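Local coordinates for protein FkbI (Streptomyces hygroscopicus, PDB 1R2J) that binds FAD and probably works as an acyl-ACP dehydrogenase in making the methoxymalonyl extender unit of the polyketide immunosuppressant FK520, at residues G23-D28 and A146-H151; A81-Q86 and L222-K227; R124-L129 and V135-K140. One frame throughout, in Å; residues are numbered along the deposited sequence.

Interaction 1 (G23-D28 and A146-H151)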
# COMPACT_ATOMS: atom_id res chain seq x y z
N GLY A 23 -1.64 14.86 10.18
CA GLY A 23 -2.01 13.46 10.27
C GLY A 23 -3.29 13.06 9.58
O GLY A 23 -3.92 12.08 9.97
N GLU A 24 -3.69 13.80 8.55
CA GLU A 24 -4.92 13.46 7.85
C GLU A 24 -5.00 13.96 6.41
O GLU A 24 -4.45 15.01 6.07
CB GLU A 24 -6.13 14.00 8.64
CG GLU A 24 -7.39 13.16 8.43
CD GLU A 24 -8.56 13.64 9.27
OE1 GLU A 24 -9.56 12.89 9.38
OE2 GLU A 24 -8.50 14.76 9.81
N LEU A 25 -5.67 13.19 5.57
CA LEU A 25 -5.86 13.53 4.17
C LEU A 25 -7.30 14.04 4.01
O LEU A 25 -8.19 13.64 4.77
CB LEU A 25 -5.67 12.30 3.28
CG LEU A 25 -4.28 11.67 3.14
CD1 LEU A 25 -4.39 10.36 2.37
CD2 LEU A 25 -3.36 12.64 2.41
N PRO A 26 -7.55 14.91 3.03
CA PRO A 26 -8.91 15.43 2.83
C PRO A 26 -9.83 14.32 2.31
O PRO A 26 -9.54 13.71 1.27
CB PRO A 26 -8.72 16.53 1.79
CG PRO A 26 -7.27 16.91 1.90
CD PRO A 26 -6.59 15.59 2.15
N ARG A 27 -10.92 14.06 3.02
CA ARG A 27 -11.89 13.04 2.63
C ARG A 27 -12.39 13.29 1.21
O ARG A 27 -12.54 12.35 0.43
CB ARG A 27 -13.07 13.05 3.60
CG ARG A 27 -13.57 14.46 3.93
CD ARG A 27 -14.88 14.46 4.71
NE ARG A 27 -16.03 14.19 3.85
CZ ARG A 27 -17.30 14.22 4.26
NH1 ARG A 27 -17.58 14.50 5.53
NH2 ARG A 27 -18.29 13.96 3.41
N ASP A 28 -12.67 14.55 0.90
CA ASP A 28 -13.16 14.95 -0.42
C ASP A 28 -12.22 14.57 -1.56
O ASP A 28 -12.68 14.29 -2.67
CB ASP A 28 -13.39 16.47 -0.46
CG ASP A 28 -14.71 16.88 0.18
OD1 ASP A 28 -14.98 18.10 0.26
OD2 ASP A 28 -15.47 15.98 0.61
N ALA A 146 -8.41 2.64 6.98
CA ALA A 146 -9.64 2.23 7.67
C ALA A 146 -10.45 3.41 8.20
O ALA A 146 -11.67 3.36 8.27
CB ALA A 146 -9.30 1.27 8.81
N ALA A 147 -9.76 4.49 8.58
CA ALA A 147 -10.44 5.67 9.11
C ALA A 147 -11.27 6.39 8.04
O ALA A 147 -12.07 7.27 8.36
CB ALA A 147 -9.42 6.63 9.71
N TYR A 148 -11.07 6.02 6.78
CA TYR A 148 -11.78 6.64 5.66
C TYR A 148 -12.72 5.69 4.95
O TYR A 148 -13.64 6.13 4.25
CB TYR A 148 -10.79 7.14 4.60
CG TYR A 148 -9.65 8.00 5.09
CD1 TYR A 148 -9.88 9.23 5.68
CD2 TYR A 148 -8.33 7.57 4.95
CE1 TYR A 148 -8.82 10.03 6.12
CE2 TYR A 148 -7.26 8.35 5.38
CZ TYR A 148 -7.52 9.58 5.97
OH TYR A 148 -6.47 10.36 6.39
N ALA A 149 -12.50 4.39 5.12
CA ALA A 149 -13.27 3.38 4.42
C ALA A 149 -14.77 3.26 4.69
O ALA A 149 -15.25 3.49 5.80
CB ALA A 149 -12.62 2.01 4.63
N ASP A 150 -15.49 2.89 3.63
CA ASP A 150 -16.93 2.65 3.71
C ASP A 150 -17.01 1.13 3.86
O ASP A 150 -17.88 0.61 4.55
CB ASP A 150 -17.64 3.02 2.40
CG ASP A 150 -17.60 4.51 2.11
OD1 ASP A 150 -16.76 4.92 1.28
OD2 ASP A 150 -18.41 5.26 2.70
N HIS A 151 -16.09 0.43 3.20
CA HIS A 151 -16.04 -1.02 3.23
C HIS A 151 -14.78 -1.54 3.90
O HIS A 151 -13.68 -1.04 3.67
CB HIS A 151 -16.10 -1.58 1.81
CG HIS A 151 -17.34 -1.22 1.06
ND1 HIS A 151 -18.60 -1.55 1.50
CD2 HIS A 151 -17.51 -0.55 -0.11
CE1 HIS A 151 -19.50 -1.10 0.65
NE2 HIS A 151 -18.86 -0.49 -0.34
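Tyr148 reaches out from the loop 146-151 and sets its phenol against Glu24 and Leu25, the turn between helix 16-22 and helix 27-35. Its hydroxyl accepts a hydrogen bond from the amide of Leu25, with Leu25 N 3.1 Å from Tyr148 OH and an N-H...O angle of 166°, close to straight. The same hydroxyl is hydrogen-bonded to the carbonyl of Ala188, so two backbone groups grip the end of the side chain. CG of Tyr148 stands anti to its own carbonyl carbon (chi1 -51°), a setting that carries the ring away from its loop and across to the turn.

Here a helical domain meets a beta domain, as in the three-domain acyl-CoA dehydrogenase fold: Glu24 and Leu25 belong to the N-terminal region, whereas Tyr148 sits between strands 133-143 and 151-156 of the middle region. Replacing Tyr148 by a phenylalanine would probably leave the Leu25 amide and the Ala188 carbonyl without their shared partner and the ring tethered by packing alone.

Leu25 meets the phenol at about a right angle. Its CB lies 3.8 Å from Tyr148 OH, and the rest of the side chain packs on Trp19 and Ala188. The carbonyl of the same residue approaches the ring obliquely, Leu25 O being 3.9 Å from Tyr148 CE1. Glu24 comes in at the ring edge, near its plane, with CG 3.6 Å from Tyr148 OH and 4.1 Å from Tyr148 CE1. Its extended chain then runs past the phenol, the carboxylate plane turned 27° from the ring, and Glu24 OE1 makes a long, weak ion pair with Arg179.

Interaction 2 (A81-Q86 and L222-K227)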
# COMPACT_ATOMS: atom_id res chain seq x y z
N ALA A 81 -8.04 -4.13 -2.05
CA ALA A 81 -9.41 -4.54 -1.77
C ALA A 81 -10.11 -4.95 -3.05
O ALA A 81 -10.77 -5.98 -3.10
CB ALA A 81 -10.16 -3.41 -1.10
N ALA A 82 -9.95 -4.12 -4.09
CA ALA A 82 -10.57 -4.38 -5.39
C ALA A 82 -10.09 -5.69 -5.97
O ALA A 82 -10.89 -6.50 -6.47
CB ALA A 82 -10.26 -3.23 -6.35
N TRP A 83 -8.78 -5.90 -5.91
CA TRP A 83 -8.15 -7.12 -6.42
C TRP A 83 -8.66 -8.34 -5.65
O TRP A 83 -9.00 -9.36 -6.24
CB TRP A 83 -6.63 -7.02 -6.28
CG TRP A 83 -5.92 -8.32 -6.53
CD1 TRP A 83 -5.27 -9.09 -5.61
CD2 TRP A 83 -5.81 -9.00 -7.79
NE1 TRP A 83 -4.76 -10.21 -6.22
CE2 TRP A 83 -5.08 -10.18 -7.55
CE3 TRP A 83 -6.26 -8.72 -9.08
CZ2 TRP A 83 -4.78 -11.09 -8.57
CZ3 TRP A 83 -5.97 -9.63 -10.10
CH2 TRP A 83 -5.23 -10.80 -9.83
N THR A 84 -8.70 -8.23 -4.33
CA THR A 84 -9.17 -9.32 -3.49
C THR A 84 -10.60 -9.74 -3.86
O THR A 84 -10.90 -10.94 -3.92
CB THR A 84 -9.14 -8.90 -2.00
OG1 THR A 84 -7.80 -8.56 -1.63
CG2 THR A 84 -9.63 -10.04 -1.11
N VAL A 85 -11.47 -8.77 -4.12
CA VAL A 85 -12.84 -9.08 -4.47
C VAL A 85 -12.98 -9.66 -5.87
O VAL A 85 -13.80 -10.54 -6.11
CB VAL A 85 -13.75 -7.83 -4.35
CG1 VAL A 85 -15.17 -8.17 -4.73
CG2 VAL A 85 -13.71 -7.28 -2.92
N GLN A 86 -12.17 -9.18 -6.80
CA GLN A 86 -12.28 -9.69 -8.15
C GLN A 86 -11.50 -10.99 -8.33
O GLN A 86 -11.60 -11.65 -9.37
CB GLN A 86 -11.85 -8.61 -9.14
CG GLN A 86 -10.41 -8.66 -9.57
CD GLN A 86 -10.24 -9.52 -10.78
OE1 GLN A 86 -10.98 -9.38 -11.76
NE2 GLN A 86 -9.26 -10.42 -10.74
N LEU A 222 -2.13 -10.28 -0.94
CA LEU A 222 -0.80 -9.71 -0.73
C LEU A 222 -0.04 -9.53 -2.04
O LEU A 222 0.86 -8.71 -2.12
CB LEU A 222 0.02 -10.58 0.22
CG LEU A 222 -0.23 -10.40 1.72
CD1 LEU A 222 0.68 -11.33 2.51
CD2 LEU A 222 0.03 -8.95 2.11
N ALA A 223 -0.40 -10.32 -3.06
CA ALA A 223 0.25 -10.20 -4.36
C ALA A 223 0.09 -8.74 -4.77
O ALA A 223 1.04 -8.10 -5.21
CB ALA A 223 -0.43 -11.12 -5.38
N TYR A 224 -1.13 -8.22 -4.63
CA TYR A 224 -1.36 -6.82 -4.93
C TYR A 224 -0.98 -6.23 -3.58
O TYR A 224 -1.18 -6.87 -2.56
CB TYR A 224 -2.84 -6.55 -5.24
CG TYR A 224 -3.08 -5.19 -5.86
CD1 TYR A 224 -2.99 -4.02 -5.10
CD2 TYR A 224 -3.35 -5.06 -7.22
CE1 TYR A 224 -3.16 -2.77 -5.68
CE2 TYR A 224 -3.52 -3.80 -7.81
CZ TYR A 224 -3.42 -2.67 -7.03
OH TYR A 224 -3.56 -1.42 -7.60
N GLY A 225 -0.43 -5.04 -3.56
CA GLY A 225 -0.02 -4.51 -2.27
C GLY A 225 1.48 -4.64 -2.30
O GLY A 225 2.19 -3.65 -2.14
N ARG A 226 1.98 -5.86 -2.50
CA ARG A 226 3.42 -6.04 -2.61
C ARG A 226 3.83 -5.34 -3.90
O ARG A 226 4.85 -4.67 -3.95
CB ARG A 226 3.78 -7.53 -2.66
CG ARG A 226 3.93 -8.13 -1.28
CD ARG A 226 4.18 -9.62 -1.28
NE ARG A 226 4.12 -10.11 0.09
CZ ARG A 226 3.90 -11.37 0.44
NH1 ARG A 226 3.71 -12.29 -0.49
NH2 ARG A 226 3.86 -11.69 1.73
N LYS A 227 3.00 -5.50 -4.94
CA LYS A 227 3.27 -4.87 -6.23
C LYS A 227 3.12 -3.36 -6.11
O LYS A 227 3.92 -2.59 -6.65
CB LYS A 227 2.31 -5.41 -7.29
CG LYS A 227 2.44 -4.72 -8.66
CD LYS A 227 1.53 -5.36 -9.71
CE LYS A 227 0.07 -5.00 -9.50
NZ LYS A 227 -0.81 -5.68 -10.49
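Trp83 and Tyr224 carry the contact between helix 69-88 and helix 219-248, which belong to the N-terminal and C-terminal all-helical regions of the acyl-CoA dehydrogenase fold. Along 81-86, Ala81 turns its methyl away from the second helix, toward Ala107 and Val109 of strand 107-110. Ala82 faces Val43, Leu98 and Leu101, so the small residues at this end of the segment serve other neighbours.

Trp83 is the residue that crosses the gap. With CG anti to its backbone N (chi1 169°), the indole swings out toward helix 219-248 and meets a tyrosine whose CG is likewise anti to its own N (chi1 -167°). Each side chain is touched near its root: Trp83 CD1 lies 3.5 Å from Tyr224 CB, and Trp83 CB lies 3.9 Å from Tyr224 CD2. The indole CG is also close, 3.8 Å from Tyr224 CB. The side chains cross obliquely, and although the five-membered ring and the phenol are nearly parallel, their planes 27° apart, they are slid so far along each other that they barely overlap. The centroids of the Trp83 five-membered ring and the Tyr224 ring stand 5.8 Å apart, and the contact depends on methylene-to-ring packing. Rotation of the indole is fixed by a hydrogen bond from Trp83 NE1 to the carbonyl of Ala220, one turn before Tyr224, while Tyr224 OH has a weak bond to Asn57.

Thr84 adds a polar link beside this pair, its hydroxyl hydrogen-bonded to Ser221 OG and to the carbonyl of Met80. The last two residues continue the helix, Val85 N bonding to Ala81 O at 3.1 Å and Gln86 N to Ala82 O at 3.0 Å.

Interaction 3 (R124-L129 and V135-K140)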
# COMPACT_ATOMS: atom_id res chain seq x y z
N ARG A 124 -7.07 -14.91 14.87
CA ARG A 124 -8.15 -15.66 15.51
C ARG A 124 -9.55 -15.16 15.17
O ARG A 124 -10.54 -15.73 15.64
CB ARG A 124 -7.97 -15.67 17.03
CG ARG A 124 -6.96 -16.68 17.53
CD ARG A 124 -5.81 -16.00 18.25
NE ARG A 124 -6.28 -15.05 19.25
CZ ARG A 124 -5.51 -14.49 20.17
NH1 ARG A 124 -4.22 -14.79 20.22
NH2 ARG A 124 -6.02 -13.62 21.03
N THR A 125 -9.64 -14.11 14.37
CA THR A 125 -10.94 -13.58 13.99
C THR A 125 -11.72 -14.69 13.27
O THR A 125 -11.15 -15.43 12.46
CB THR A 125 -10.80 -12.36 13.08
OG1 THR A 125 -12.09 -11.94 12.61
CG2 THR A 125 -9.92 -12.69 11.89
N ARG A 126 -13.01 -14.79 13.56
CA ARG A 126 -13.85 -15.82 12.97
C ARG A 126 -15.04 -15.29 12.17
O ARG A 126 -15.64 -14.28 12.52
CB ARG A 126 -14.36 -16.76 14.07
CG ARG A 126 -14.74 -16.05 15.36
CD ARG A 126 -14.76 -17.01 16.54
NE ARG A 126 -15.26 -16.37 17.76
CZ ARG A 126 -14.62 -15.42 18.42
NH1 ARG A 126 -13.44 -14.98 17.98
NH2 ARG A 126 -15.15 -14.89 19.51
N VAL A 127 -15.36 -15.99 11.08
CA VAL A 127 -16.49 -15.66 10.22
C VAL A 127 -17.37 -16.89 10.26
O VAL A 127 -16.90 -18.00 9.97
CB VAL A 127 -16.05 -15.41 8.78
CG1 VAL A 127 -17.26 -15.19 7.90
CG2 VAL A 127 -15.11 -14.21 8.70
N ARG A 128 -18.64 -16.71 10.62
CA ARG A 128 -19.54 -17.85 10.71
C ARG A 128 -20.84 -17.71 9.91
O ARG A 128 -21.76 -16.97 10.29
CB ARG A 128 -19.85 -18.13 12.19
CG ARG A 128 -18.86 -19.07 12.87
CD ARG A 128 -19.44 -19.73 14.14
NE ARG A 128 -20.60 -20.55 13.79
CZ ARG A 128 -20.55 -21.72 13.15
NH1 ARG A 128 -21.68 -22.37 12.89
NH2 ARG A 128 -19.39 -22.24 12.76
N LEU A 129 -20.90 -18.47 8.81
CA LEU A 129 -22.06 -18.51 7.92
C LEU A 129 -23.21 -19.13 8.73
O LEU A 129 -23.05 -20.20 9.31
CB LEU A 129 -21.80 -19.37 6.70
CG LEU A 129 -20.79 -18.89 5.66
CD1 LEU A 129 -20.47 -20.02 4.68
CD2 LEU A 129 -21.34 -17.68 4.91
N VAL A 135 -21.70 -13.86 10.56
CA VAL A 135 -21.30 -13.17 11.79
C VAL A 135 -19.78 -13.19 11.92
O VAL A 135 -19.16 -14.25 12.00
CB VAL A 135 -21.92 -13.84 13.03
CG1 VAL A 135 -21.58 -13.05 14.28
CG2 VAL A 135 -23.44 -13.95 12.87
N VAL A 136 -19.18 -12.00 11.93
CA VAL A 136 -17.73 -11.90 12.07
C VAL A 136 -17.40 -11.33 13.43
O VAL A 136 -18.02 -10.37 13.88
CB VAL A 136 -17.12 -10.98 10.98
CG1 VAL A 136 -17.84 -9.65 10.94
CG2 VAL A 136 -15.63 -10.76 11.26
N ASP A 137 -16.42 -11.94 14.09
CA ASP A 137 -16.02 -11.49 15.41
C ASP A 137 -14.51 -11.55 15.53
O ASP A 137 -13.90 -12.60 15.33
CB ASP A 137 -16.65 -12.39 16.47
CG ASP A 137 -16.58 -11.79 17.85
OD1 ASP A 137 -17.30 -10.81 18.10
OD2 ASP A 137 -15.79 -12.29 18.68
N GLY A 138 -13.90 -10.41 15.85
CA GLY A 138 -12.46 -10.38 15.98
C GLY A 138 -11.88 -8.99 16.17
O GLY A 138 -12.57 -8.07 16.62
N HIS A 139 -10.61 -8.84 15.82
CA HIS A 139 -9.91 -7.58 15.97
C HIS A 139 -8.75 -7.53 14.98
O HIS A 139 -8.03 -8.51 14.81
CB HIS A 139 -9.36 -7.47 17.40
CG HIS A 139 -8.69 -6.16 17.70
ND1 HIS A 139 -7.66 -5.66 16.94
CD2 HIS A 139 -8.89 -5.26 18.69
CE1 HIS A 139 -7.25 -4.51 17.44
NE2 HIS A 139 -7.99 -4.24 18.51
N LYS A 140 -8.59 -6.40 14.30
CA LYS A 140 -7.50 -6.22 13.35
C LYS A 140 -6.72 -5.00 13.81
O LYS A 140 -7.28 -4.12 14.49
CB LYS A 140 -8.03 -5.99 11.93
CG LYS A 140 -8.77 -7.18 11.32
CD LYS A 140 -7.90 -8.43 11.29
CE LYS A 140 -8.66 -9.62 10.71
NZ LYS A 140 -7.86 -10.88 10.72
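Arg126, Val127 and Arg128 pair with Asp137, Val136 and Val135 as the antiparallel strands of a beta hairpin, their axes 4.7 Å apart at the closest and running at 165°. Arg126 and Asp137 form a hydrogen-bonded pair, with Arg126 N 3.0 Å from Asp137 O and Asp137 N 2.9 Å from Arg126 O. Arg128 and Val135 form a second such pair, and Val127 and Val136 lie between them as a non-hydrogen-bonded pair, touching through Val127 CG2 and Val136 CG2 (4.3 Å).

On the face bearing Arg126 and Asp137 the two side chains run side by side. Arg126 CG sits between its backbone N and carbonyl carbon (chi1 39°), and the extended chain beyond it brings Arg126 NH2 into a salt bridge 2.8 Å from Asp137 OD2. This oxygen lies over a guanidinium face, the planes being 75° apart, while Asp137 OD1 is held by the backbone amide of Gln198. Thr125 OG1 adds a weak bond to Asp137 O.

Lys140 crosses Thr125 at about a right angle, its end passing beside the threonine methyl with Lys140 CE 3.5 Å from Thr125 CG2. The ammonium is buried near the FAD, and its salt bridge to Glu113 and hydrogen bonds to the carbonyls of Phe111 and Phe155 probably stabilise the charged form.

How the interactions relate
Along the chain the segments of interactions 1 and 2 alternate, and both halves of interaction 3 fall between the partners of each. Interactions 1 and 2 both start from the N-terminal helical region, one joining it to the middle beta region and the other to the C-terminal helices; interaction 3 braces a hairpin inside the middle region. Strand 133-143, which supplies half of that hairpin, leads directly into the loop 146-151 used in interaction 1. The centres are 19 Å (1 and 2), 24 Å (1 and 3) and 21 Å (2 and 3) apart, and none touch. All three lie near the FAD, which is about 6 to 11 Å from the nearest side chain of each.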